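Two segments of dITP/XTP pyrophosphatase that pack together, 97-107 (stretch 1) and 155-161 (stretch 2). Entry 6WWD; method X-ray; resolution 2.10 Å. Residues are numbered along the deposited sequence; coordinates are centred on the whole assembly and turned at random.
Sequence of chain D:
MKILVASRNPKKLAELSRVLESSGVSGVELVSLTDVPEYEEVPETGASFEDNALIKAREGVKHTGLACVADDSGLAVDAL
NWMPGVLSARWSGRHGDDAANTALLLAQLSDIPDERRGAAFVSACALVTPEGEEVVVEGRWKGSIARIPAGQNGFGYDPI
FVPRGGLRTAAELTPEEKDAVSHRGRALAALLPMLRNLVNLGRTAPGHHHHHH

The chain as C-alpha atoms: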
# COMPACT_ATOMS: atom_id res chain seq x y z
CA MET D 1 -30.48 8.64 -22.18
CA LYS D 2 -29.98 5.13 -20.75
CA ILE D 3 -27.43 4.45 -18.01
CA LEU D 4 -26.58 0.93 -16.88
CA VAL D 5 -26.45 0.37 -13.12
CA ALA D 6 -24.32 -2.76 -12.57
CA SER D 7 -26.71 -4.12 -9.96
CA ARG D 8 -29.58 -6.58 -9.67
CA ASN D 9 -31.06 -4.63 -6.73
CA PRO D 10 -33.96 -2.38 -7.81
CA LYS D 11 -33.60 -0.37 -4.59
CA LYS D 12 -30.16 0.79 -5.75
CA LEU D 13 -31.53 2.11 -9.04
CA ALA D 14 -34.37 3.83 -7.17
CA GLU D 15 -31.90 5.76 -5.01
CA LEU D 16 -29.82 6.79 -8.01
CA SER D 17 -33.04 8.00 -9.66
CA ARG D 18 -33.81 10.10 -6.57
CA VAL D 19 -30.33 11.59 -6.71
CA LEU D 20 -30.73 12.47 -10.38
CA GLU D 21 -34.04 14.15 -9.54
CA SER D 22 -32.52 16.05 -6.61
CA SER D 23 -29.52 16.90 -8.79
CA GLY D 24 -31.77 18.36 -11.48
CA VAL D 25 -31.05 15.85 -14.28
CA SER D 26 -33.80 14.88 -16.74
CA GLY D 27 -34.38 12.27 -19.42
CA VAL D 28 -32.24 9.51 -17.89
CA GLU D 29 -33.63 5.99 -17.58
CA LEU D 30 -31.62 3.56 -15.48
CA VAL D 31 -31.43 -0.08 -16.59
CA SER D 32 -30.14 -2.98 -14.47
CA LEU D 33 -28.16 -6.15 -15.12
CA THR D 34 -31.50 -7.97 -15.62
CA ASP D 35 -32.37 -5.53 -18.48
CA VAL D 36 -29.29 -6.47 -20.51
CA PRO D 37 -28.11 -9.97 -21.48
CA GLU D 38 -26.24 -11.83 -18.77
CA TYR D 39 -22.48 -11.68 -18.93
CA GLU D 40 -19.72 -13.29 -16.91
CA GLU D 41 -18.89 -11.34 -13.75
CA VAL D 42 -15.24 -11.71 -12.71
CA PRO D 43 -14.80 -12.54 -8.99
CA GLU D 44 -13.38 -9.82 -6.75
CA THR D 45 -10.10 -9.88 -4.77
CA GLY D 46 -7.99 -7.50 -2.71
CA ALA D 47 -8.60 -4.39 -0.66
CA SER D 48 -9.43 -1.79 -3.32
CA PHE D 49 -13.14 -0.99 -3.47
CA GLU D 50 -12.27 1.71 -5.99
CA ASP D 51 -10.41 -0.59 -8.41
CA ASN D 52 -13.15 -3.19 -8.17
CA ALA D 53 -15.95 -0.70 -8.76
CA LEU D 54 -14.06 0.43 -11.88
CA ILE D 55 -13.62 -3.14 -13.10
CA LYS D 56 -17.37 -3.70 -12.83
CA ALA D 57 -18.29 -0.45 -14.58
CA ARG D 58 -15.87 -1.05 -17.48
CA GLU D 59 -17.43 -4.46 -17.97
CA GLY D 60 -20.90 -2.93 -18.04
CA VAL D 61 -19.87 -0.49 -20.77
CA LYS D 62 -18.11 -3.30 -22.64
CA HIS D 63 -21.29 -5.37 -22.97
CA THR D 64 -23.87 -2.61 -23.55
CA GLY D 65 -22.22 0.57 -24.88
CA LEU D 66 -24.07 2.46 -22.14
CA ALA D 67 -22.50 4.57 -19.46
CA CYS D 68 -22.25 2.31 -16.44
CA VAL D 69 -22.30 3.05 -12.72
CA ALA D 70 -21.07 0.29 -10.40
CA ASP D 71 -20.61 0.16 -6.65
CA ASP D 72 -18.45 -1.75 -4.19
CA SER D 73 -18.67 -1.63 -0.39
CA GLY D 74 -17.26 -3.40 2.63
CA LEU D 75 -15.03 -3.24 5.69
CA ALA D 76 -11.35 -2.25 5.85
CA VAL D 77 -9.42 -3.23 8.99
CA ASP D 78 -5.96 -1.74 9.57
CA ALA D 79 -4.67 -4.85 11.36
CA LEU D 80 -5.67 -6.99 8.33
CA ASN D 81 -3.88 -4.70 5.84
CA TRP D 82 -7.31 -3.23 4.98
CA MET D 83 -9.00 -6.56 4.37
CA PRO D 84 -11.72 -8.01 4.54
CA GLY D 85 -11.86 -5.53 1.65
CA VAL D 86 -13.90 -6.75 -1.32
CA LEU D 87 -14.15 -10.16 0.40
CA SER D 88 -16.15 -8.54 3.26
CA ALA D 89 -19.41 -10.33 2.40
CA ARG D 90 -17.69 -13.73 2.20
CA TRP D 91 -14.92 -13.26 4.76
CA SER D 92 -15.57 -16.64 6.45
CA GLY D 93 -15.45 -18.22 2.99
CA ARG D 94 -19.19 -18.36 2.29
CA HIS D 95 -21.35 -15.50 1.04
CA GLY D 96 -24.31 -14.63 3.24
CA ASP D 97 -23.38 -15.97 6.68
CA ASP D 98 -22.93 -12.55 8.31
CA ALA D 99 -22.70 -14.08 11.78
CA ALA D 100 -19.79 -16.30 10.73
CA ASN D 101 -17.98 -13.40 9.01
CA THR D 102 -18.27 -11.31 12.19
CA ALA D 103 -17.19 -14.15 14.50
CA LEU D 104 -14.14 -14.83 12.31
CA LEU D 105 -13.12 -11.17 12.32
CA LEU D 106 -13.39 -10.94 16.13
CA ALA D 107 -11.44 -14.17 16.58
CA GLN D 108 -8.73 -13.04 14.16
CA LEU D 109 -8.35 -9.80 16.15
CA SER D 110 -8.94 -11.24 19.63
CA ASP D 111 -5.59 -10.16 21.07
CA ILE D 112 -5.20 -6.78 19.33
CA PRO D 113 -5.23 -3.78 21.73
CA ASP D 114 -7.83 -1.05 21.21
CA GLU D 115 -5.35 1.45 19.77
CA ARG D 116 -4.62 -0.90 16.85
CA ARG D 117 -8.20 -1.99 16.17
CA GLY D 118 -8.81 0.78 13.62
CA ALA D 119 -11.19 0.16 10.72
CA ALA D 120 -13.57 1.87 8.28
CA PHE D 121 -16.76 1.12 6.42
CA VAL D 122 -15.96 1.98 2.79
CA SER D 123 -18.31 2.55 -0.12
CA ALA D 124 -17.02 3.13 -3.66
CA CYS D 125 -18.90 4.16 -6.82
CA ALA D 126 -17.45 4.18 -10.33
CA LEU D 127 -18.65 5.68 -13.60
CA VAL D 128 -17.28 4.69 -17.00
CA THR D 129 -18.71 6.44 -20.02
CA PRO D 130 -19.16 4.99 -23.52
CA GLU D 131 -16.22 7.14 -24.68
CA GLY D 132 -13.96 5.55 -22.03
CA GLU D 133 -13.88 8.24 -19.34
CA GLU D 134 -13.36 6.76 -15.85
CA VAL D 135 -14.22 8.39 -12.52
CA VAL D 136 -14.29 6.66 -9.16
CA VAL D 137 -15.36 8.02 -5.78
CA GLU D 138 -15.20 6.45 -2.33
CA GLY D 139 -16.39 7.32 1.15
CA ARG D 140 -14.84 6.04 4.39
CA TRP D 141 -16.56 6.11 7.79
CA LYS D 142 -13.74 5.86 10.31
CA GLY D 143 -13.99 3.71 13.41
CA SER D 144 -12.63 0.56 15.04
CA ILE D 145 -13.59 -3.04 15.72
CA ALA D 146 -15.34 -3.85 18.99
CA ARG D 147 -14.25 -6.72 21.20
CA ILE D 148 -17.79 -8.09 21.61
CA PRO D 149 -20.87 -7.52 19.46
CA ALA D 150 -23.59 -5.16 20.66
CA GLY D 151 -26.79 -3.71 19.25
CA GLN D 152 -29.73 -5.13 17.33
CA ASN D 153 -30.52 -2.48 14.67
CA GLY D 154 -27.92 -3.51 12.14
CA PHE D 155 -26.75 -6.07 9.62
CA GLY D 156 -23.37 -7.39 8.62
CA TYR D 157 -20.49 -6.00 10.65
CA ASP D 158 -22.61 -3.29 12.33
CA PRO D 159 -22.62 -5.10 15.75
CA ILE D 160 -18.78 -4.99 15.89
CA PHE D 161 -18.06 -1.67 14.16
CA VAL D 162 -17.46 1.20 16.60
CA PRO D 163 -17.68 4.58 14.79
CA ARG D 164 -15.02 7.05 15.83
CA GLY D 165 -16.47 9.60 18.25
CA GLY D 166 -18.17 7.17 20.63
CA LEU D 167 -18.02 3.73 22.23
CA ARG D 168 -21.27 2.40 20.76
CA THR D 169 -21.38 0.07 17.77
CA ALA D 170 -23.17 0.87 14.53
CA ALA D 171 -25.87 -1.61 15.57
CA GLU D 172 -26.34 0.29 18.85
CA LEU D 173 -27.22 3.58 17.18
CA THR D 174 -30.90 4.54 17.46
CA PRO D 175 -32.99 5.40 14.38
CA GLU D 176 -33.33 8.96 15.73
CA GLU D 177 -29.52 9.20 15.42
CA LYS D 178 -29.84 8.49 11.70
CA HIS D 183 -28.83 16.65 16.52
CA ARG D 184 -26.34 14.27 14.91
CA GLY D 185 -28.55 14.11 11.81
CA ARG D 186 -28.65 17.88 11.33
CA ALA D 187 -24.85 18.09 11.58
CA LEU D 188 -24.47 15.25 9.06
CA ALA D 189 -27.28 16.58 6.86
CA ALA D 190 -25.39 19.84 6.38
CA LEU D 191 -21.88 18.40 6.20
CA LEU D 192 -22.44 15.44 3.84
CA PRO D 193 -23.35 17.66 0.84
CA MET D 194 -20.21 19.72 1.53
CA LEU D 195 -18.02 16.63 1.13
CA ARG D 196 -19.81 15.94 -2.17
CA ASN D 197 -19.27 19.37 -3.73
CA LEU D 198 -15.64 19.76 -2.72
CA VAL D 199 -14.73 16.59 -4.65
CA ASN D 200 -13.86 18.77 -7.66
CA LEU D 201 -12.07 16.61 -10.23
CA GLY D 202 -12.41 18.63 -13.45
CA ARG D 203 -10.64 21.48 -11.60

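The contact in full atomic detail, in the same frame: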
# COMPACT_ATOMS: atom_id res chain seq x y z
N ASP D 97 -23.33 -15.64 5.26
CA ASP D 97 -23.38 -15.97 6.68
C ASP D 97 -22.71 -14.82 7.43
O ASP D 97 -21.53 -14.87 7.78
CB ASP D 97 -22.71 -17.31 6.96
CG ASP D 97 -22.96 -17.81 8.39
OD1 ASP D 97 -23.31 -16.99 9.28
OD2 ASP D 97 -22.80 -19.03 8.62
N ASP D 98 -23.49 -13.74 7.65
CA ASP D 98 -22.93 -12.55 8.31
C ASP D 98 -22.39 -12.90 9.69
O ASP D 98 -21.33 -12.41 10.09
CB ASP D 98 -23.98 -11.44 8.45
CG ASP D 98 -24.41 -10.86 7.12
OD1 ASP D 98 -23.68 -11.02 6.11
OD2 ASP D 98 -25.48 -10.21 7.11
N ALA D 99 -23.11 -13.74 10.42
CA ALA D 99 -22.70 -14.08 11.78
C ALA D 99 -21.34 -14.76 11.79
O ALA D 99 -20.50 -14.46 12.65
CB ALA D 99 -23.76 -14.97 12.44
N ALA D 100 -21.09 -15.64 10.81
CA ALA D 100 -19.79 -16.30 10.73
C ALA D 100 -18.68 -15.33 10.31
O ALA D 100 -17.55 -15.45 10.78
CB ALA D 100 -19.85 -17.49 9.77
N ASN D 101 -18.98 -14.40 9.40
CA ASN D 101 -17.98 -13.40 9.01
C ASN D 101 -17.55 -12.58 10.23
O ASN D 101 -16.36 -12.37 10.48
CB ASN D 101 -18.53 -12.46 7.92
CG ASN D 101 -18.85 -13.19 6.63
OD1 ASN D 101 -18.38 -14.31 6.40
ND2 ASN D 101 -19.63 -12.55 5.76
N THR D 102 -18.53 -12.14 11.02
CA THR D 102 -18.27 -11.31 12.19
C THR D 102 -17.52 -12.09 13.27
O THR D 102 -16.57 -11.56 13.87
CB THR D 102 -19.61 -10.78 12.73
OG1 THR D 102 -20.07 -9.73 11.87
CG2 THR D 102 -19.49 -10.26 14.17
N ALA D 103 -17.91 -13.34 13.52
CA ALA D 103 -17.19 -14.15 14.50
C ALA D 103 -15.74 -14.40 14.07
O ALA D 103 -14.83 -14.37 14.90
CB ALA D 103 -17.92 -15.48 14.73
N LEU D 104 -15.51 -14.65 12.78
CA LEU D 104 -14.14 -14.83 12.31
C LEU D 104 -13.31 -13.57 12.54
O LEU D 104 -12.17 -13.62 13.02
CB LEU D 104 -14.12 -15.24 10.83
CG LEU D 104 -12.73 -15.28 10.16
CD1 LEU D 104 -11.77 -16.29 10.86
CD2 LEU D 104 -12.86 -15.56 8.65
N LEU D 105 -13.86 -12.41 12.17
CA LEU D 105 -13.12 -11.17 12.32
C LEU D 105 -12.72 -10.94 13.78
O LEU D 105 -11.56 -10.62 14.08
CB LEU D 105 -13.94 -10.00 11.79
CG LEU D 105 -13.24 -8.65 11.84
CD1 LEU D 105 -11.94 -8.74 11.10
CD2 LEU D 105 -14.10 -7.60 11.21
N LEU D 106 -13.69 -11.08 14.70
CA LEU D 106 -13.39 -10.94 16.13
C LEU D 106 -12.30 -11.90 16.57
O LEU D 106 -11.39 -11.52 17.31
CB LEU D 106 -14.63 -11.17 16.98
CG LEU D 106 -15.73 -10.13 17.01
CD1 LEU D 106 -16.79 -10.54 18.03
CD2 LEU D 106 -15.12 -8.78 17.35
N ALA D 107 -12.42 -13.17 16.17
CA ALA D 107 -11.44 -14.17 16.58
C ALA D 107 -10.07 -13.85 16.02
O ALA D 107 -9.06 -14.03 16.70
CB ALA D 107 -11.88 -15.57 16.16
N PHE D 155 -27.11 -4.87 10.36
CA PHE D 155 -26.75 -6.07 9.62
C PHE D 155 -25.24 -6.13 9.49
O PHE D 155 -24.53 -5.18 9.82
CB PHE D 155 -27.39 -6.07 8.23
N GLY D 156 -24.77 -7.27 8.98
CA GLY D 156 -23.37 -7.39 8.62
C GLY D 156 -22.46 -7.15 9.80
O GLY D 156 -22.63 -7.74 10.87
N TYR D 157 -21.46 -6.29 9.60
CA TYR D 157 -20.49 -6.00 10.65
C TYR D 157 -20.93 -4.90 11.60
O TYR D 157 -20.17 -4.55 12.51
CB TYR D 157 -19.14 -5.62 10.03
CG TYR D 157 -18.54 -6.74 9.21
CD1 TYR D 157 -17.86 -7.79 9.83
CD2 TYR D 157 -18.62 -6.74 7.82
CE1 TYR D 157 -17.30 -8.82 9.09
CE2 TYR D 157 -18.05 -7.76 7.06
CZ TYR D 157 -17.40 -8.80 7.71
OH TYR D 157 -16.84 -9.82 6.96
N ASP D 158 -22.14 -4.35 11.44
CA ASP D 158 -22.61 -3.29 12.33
C ASP D 158 -22.46 -3.62 13.81
O ASP D 158 -22.07 -2.71 14.57
CB ASP D 158 -24.08 -2.96 12.02
CG ASP D 158 -24.24 -2.23 10.70
OD1 ASP D 158 -23.21 -1.86 10.10
OD2 ASP D 158 -25.39 -2.04 10.25
N PRO D 159 -22.76 -4.83 14.30
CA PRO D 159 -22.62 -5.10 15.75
C PRO D 159 -21.19 -5.04 16.26
O PRO D 159 -21.01 -4.97 17.47
CB PRO D 159 -23.20 -6.52 15.90
CG PRO D 159 -24.09 -6.69 14.74
CD PRO D 159 -23.45 -5.95 13.62
N ILE D 160 -20.16 -5.05 15.41
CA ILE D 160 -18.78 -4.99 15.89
C ILE D 160 -18.03 -3.79 15.35
O ILE D 160 -16.82 -3.69 15.54
CB ILE D 160 -18.00 -6.28 15.57
CG1 ILE D 160 -17.96 -6.51 14.05
CG2 ILE D 160 -18.52 -7.47 16.37
CD1 ILE D 160 -16.99 -7.59 13.66
N PHE D 161 -18.71 -2.87 14.67
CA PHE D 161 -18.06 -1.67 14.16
C PHE D 161 -18.36 -0.51 15.09
O PHE D 161 -19.53 -0.14 15.26
CB PHE D 161 -18.52 -1.34 12.74
CG PHE D 161 -17.87 -0.11 12.16
CD1 PHE D 161 -16.54 -0.15 11.75
CD2 PHE D 161 -18.56 1.09 12.06
CE1 PHE D 161 -15.92 0.99 11.22
CE2 PHE D 161 -17.95 2.24 11.53
CZ PHE D 161 -16.63 2.18 11.11

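The contact between 97-107 and 155-161 is a helix packed against a tight turn and a short 3-10 segment, burying 398 Å² summed over both sides. No clear hydrogen bond crosses it, so the evidence for cohesion is mainly the fit of side chains.

Asp97 stays clear of the second stretch and works on the helix itself. At the N-cap position, its OD1 accepts from Ala100 N at 3.0 Å with an N-H...acceptor angle of 154°, satisfying an amide that the first turn of a helix leaves without a backbone partner. From there the i to i+4 bonds run regularly, beginning with Asn101 N to Asp97 O at 3.1 Å.

Asp98 begins the contact. Its CA lies 5.2 Å from the CA of Gly156, and its carboxylate oxygen OD2 comes within 3.6 Å of Gly156 N, a polar approach between two partly exposed residues. Gly156 has phi/psi of 59/-131 within a type II' turn from Phe155 to Asp158, and positive phi by itself favours glycine. The turn is closed by Asp158 N to Phe155 O at 3.0 Å, while Asp158 OD2 accepts a weak bond from Phe155 N at 3.3 Å. Ala99 and Ala100 make no contact across the stretches; the CA-to-CB bond of Ala99 points away.

Asn101 points toward the turn, and its CB is 3.3 Å from Tyr157 OH. Its OD1 and ND2, like that hydroxyl, are hydrogen-bonded elsewhere in the structure, so these polar atoms can be buried without being left unsatisfied.

Thr102 follows one helical turn after Asp98 and uses both branches of its side chain. With chi1 at -75° (m), OG1 lies 3.4 Å from Gly156 O and 3.6 Å from Tyr157 CD1, whereas CG2 meets Ile160 CG2 at 3.7 Å. A small, branched residue thus places its hydroxyl beside the turn backbone and its methyl against Ile160. Ala103 points away, and Leu104 is out of reach.

Leu105 again points toward the second stretch. In its t, p rotamer, CD2 sits 4.0 Å from Tyr157 CD1 and 3.8 Å from Ile160 CD1, so a single methyl touches both residues. The Tyr157 CA-to-CB bond runs sideways, but with chi1 at -62° (m) the end of the side chain comes nearer the helix, where its ring is approached obliquely by Asn101, Thr102 and Leu105.

Leu106 completes the apolar part. Its CA-to-CB bond also points sideways, yet the m, t rotamer brings CD2 within 3.8 Å of Ile160 CG2. Ile160, covered over 84 Å², the largest area of any residue here, points toward the helix; its CG2 lies 3.7 Å from Thr102 CG2 and 3.8 Å from Leu106 CD2, while its CD1 is 3.7 Å from Thr102 CG2 and 3.8 Å from Leu105 CD2. Beta-branching suits this place by presenting aliphatic carbon in two directions. Ile160 N to Tyr157 O, at 2.9 Å, ties together the backbones of these two buried residues. Ala107 adds no contact.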